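Local coordinates for protein EcmrR transcriptional regulator (Escherichia coli, PDB 6WL5) that probably senses structurally varied drugs through its C-terminal GyrI-like domain and activates transcription as a multidrug-responsive regulator of the MerR family, at residues D137-W140 with N141-S145. Residues are numbered along the deposited sequence; the frame is centred on the assembly and turned at random.
With 16A (cetyl-trimethyl-ammonium), chain G; 16A (cetyl-trimethyl-ammonium), chain F.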
loop_
_atom_site.group_PDB
_atom_site.type_symbol
_atom_site.label_atom_id
_atom_site.label_comp_id
_atom_site.label_asym_id
_atom_site.label_seq_id
_atom_site.Cartn_x
_atom_site.Cartn_y
_atom_site.Cartn_z
ATOM N N ASP A 137 -9.348 4.919 5.057
ATOM C CA ASP A 137 -10.519 4.617 5.869
ATOM C C ASP A 137 -10.918 3.153 5.684
ATOM O O ASP A 137 -10.793 2.592 4.592
ATOM C CB ASP A 137 -11.675 5.527 5.458
ATOM C CG ASP A 137 -11.415 7.003 5.754
ATOM O OD1 ASP A 137 -10.693 7.346 6.721
ATOM O OD2 ASP A 137 -11.941 7.802 4.961
ATOM N N GLY A 138 -11.335 2.528 6.767
ATOM C CA GLY A 138 -11.607 1.100 6.748
ATOM C C GLY A 138 -12.267 0.698 8.054
ATOM O O GLY A 138 -12.799 1.544 8.773
ATOM N N ILE A 139 -12.171 -0.593 8.386
ATOM C CA ILE A 139 -12.878 -1.132 9.554
ATOM C C ILE A 139 -12.406 -0.505 10.862
ATOM O O ILE A 139 -13.131 -0.570 11.865
ATOM C CB ILE A 139 -12.788 -2.668 9.545
ATOM C CG1 ILE A 139 -13.912 -3.263 10.410
ATOM C CG2 ILE A 139 -11.378 -3.133 9.979
ATOM C CD1 ILE A 139 -14.074 -4.710 10.265
ATOM N N TRP A 140 -11.193 0.070 10.887
ATOM C CA TRP A 140 -10.671 0.774 12.058
ATOM C C TRP A 140 -11.423 2.061 12.399
ATOM O O TRP A 140 -11.338 2.503 13.552
ATOM C CB TRP A 140 -9.193 1.064 11.850
ATOM C CG TRP A 140 -8.874 1.703 10.490
ATOM C CD1 TRP A 140 -8.798 3.051 10.196
ATOM C CD2 TRP A 140 -8.584 1.021 9.275
ATOM N NE1 TRP A 140 -8.482 3.227 8.850
ATOM C CE2 TRP A 140 -8.339 1.998 8.279
ATOM C CE3 TRP A 140 -8.516 -0.327 8.922
ATOM C CZ2 TRP A 140 -8.009 1.663 6.966
ATOM C CZ3 TRP A 140 -8.208 -0.644 7.610
ATOM C CH2 TRP A 140 -7.930 0.340 6.660
ATOM N N ASN A 141 -12.102 2.691 11.429
ATOM C CA ASN A 141 -12.737 3.965 11.667
ATOM C C ASN A 141 -14.121 4.156 11.067
ATOM O O ASN A 141 -14.794 5.120 11.456
ATOM C CB ASN A 141 -11.827 5.149 11.311
ATOM C CG ASN A 141 -11.522 5.265 9.840
ATOM O OD1 ASN A 141 -11.799 4.365 9.057
ATOM N ND2 ASN A 141 -10.933 6.368 9.479
ATOM N N LYS A 142 -14.603 3.249 10.217
ATOM C CA LYS A 142 -15.910 3.382 9.579
ATOM C C LYS A 142 -16.550 2.007 9.497
ATOM O O LYS A 142 -16.014 1.111 8.847
ATOM C CB LYS A 142 -15.745 3.957 8.173
ATOM C CG LYS A 142 -15.147 5.362 8.189
ATOM C CD LYS A 142 -15.666 6.360 7.219
ATOM C CE LYS A 142 -14.855 7.650 7.375
ATOM N NZ LYS A 142 -15.477 8.555 8.375
ATOM N N GLN A 143 -17.708 1.831 10.120
ATOM C CA GLN A 143 -18.393 0.557 10.017
ATOM C C GLN A 143 -19.290 0.469 8.793
ATOM O O GLN A 143 -19.672 -0.627 8.394
ATOM C CB GLN A 143 -19.201 0.262 11.298
ATOM C CG GLN A 143 -18.308 0.109 12.556
ATOM C CD GLN A 143 -17.118 -0.780 12.258
ATOM O OE1 GLN A 143 -17.260 -1.912 11.771
ATOM N NE2 GLN A 143 -15.917 -0.254 12.505
ATOM N N ASP A 144 -19.612 1.586 8.161
ATOM C CA ASP A 144 -20.272 1.545 6.858
ATOM C C ASP A 144 -19.176 1.269 5.837
ATOM O O ASP A 144 -18.417 2.158 5.485
ATOM C CB ASP A 144 -20.965 2.868 6.561
ATOM C CG ASP A 144 -21.669 2.860 5.199
ATOM O OD1 ASP A 144 -21.570 1.826 4.486
ATOM O OD2 ASP A 144 -22.323 3.880 4.846
ATOM N N SER A 145 -19.051 0.026 5.394
ATOM C CA SER A 145 -17.958 -0.306 4.482
ATOM C C SER A 145 -18.059 0.383 3.136
ATOM O O SER A 145 -17.051 0.415 2.414
ATOM C CB SER A 145 -17.880 -1.821 4.280
ATOM O OG SER A 145 -19.079 -2.324 3.745
HETATM C C1 16A G . -5.330 -1.765 15.685
HETATM C C2 16A G . -5.164 -0.295 15.311
HETATM C C3 16A G . -5.656 -0.043 13.886
HETATM C C4 16A G . -5.529 1.377 13.319
HETATM C C5 16A G . -5.435 2.515 14.333
HETATM C C6 16A G . -5.965 3.889 13.880
HETATM C C7 16A G . -7.373 3.772 13.299
HETATM C C8 16A G . -8.372 4.904 13.506
HETATM C C9 16A G . -8.491 5.927 12.369
HETATM C C10 16A G . -7.177 6.376 11.731
HETATM C C11 16A G . -7.420 6.601 10.241
HETATM C C1 16A F . -15.122 -8.536 16.236
HETATM C C2 16A F . -14.873 -8.054 14.835
HETATM C C3 16A F . -13.362 -7.997 14.723
HETATM C C4 16A F . -12.964 -6.954 13.718
HETATM C C5 16A F . -11.463 -6.816 13.768
HETATM C C6 16A F . -11.074 -5.414 13.393
HETATM C C7 16A F . -9.582 -5.263 13.473
HETATM C C8 16A F . -9.154 -3.934 12.937
HETATM C C9 16A F . -7.648 -3.774 13.028
HETATM C C10 16A F . -7.219 -2.753 12.007
HETATM C C11 16A F . -5.741 -2.808 11.599
HETATM C C12 16A F . -5.715 -1.913 10.352
HETATM C C13 16A F . -4.360 -1.530 9.774
HETATM C C14 16A F . -4.417 -0.307 8.818
HETATM C C15 16A F . -3.885 0.924 9.542
HETATM C C16 16A F . -4.839 2.092 9.777
HETATM N N1 16A F . -4.233 3.383 9.385
HETATM C C17 16A F . -4.325 3.582 7.934
HETATM C C18 16A F . -4.997 4.428 10.069
HETATM C C19 16A F . -2.819 3.540 9.756
#
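Asp137, at the end of strand 132-137, takes the amide of Asn141 on its carboxylate: Asn141 ND2 lies 2.9 Å from Asp137 OD1 and reaches it from above the carboxylate plane. The same amide turns its oxygen to the next residue, Gly138 N giving a nearly straight hydrogen bond to Asn141 OD1 (3.0 Å, 169° at the hydrogen). Gripped at both ends, the amide can hardly flip. Gly138 O in turn accepts from two backbone donors, Asn141 N and Lys142 N, the latter at 2.9 Å. The first bond closes a beta turn, Gly138-Asn141, with Ile139 and Trp140 at its central positions, and the second an overlapping alpha turn; in the loop leading to strand 149-158, they exemplify how a turn can frame a ligand site, here in a GyrI-like domain. Ile139 O receives Gln143 NE2 at 2.9 Å, while Ile139 CG2 rests against the alkyl chain of one cetyl-trimethyl-ammonium. Trp140 CG sits between its backbone N and carbonyl carbon (chi1 49°), which folds the indole back over the turn, with Gly138 N under one face, toward the rim, and C16 of that detergent over the centre of the opposite face. A second detergent packs obliquely, its C7 3.5 Å from Trp140 CD1. Trp140 NE1 gives its hydrogen bond to Ile136 O, which helps set the ring's rotation. With alanine in place of Trp140, both detergents would probably lose the aromatic surface they share and Ile136 O its indole donor.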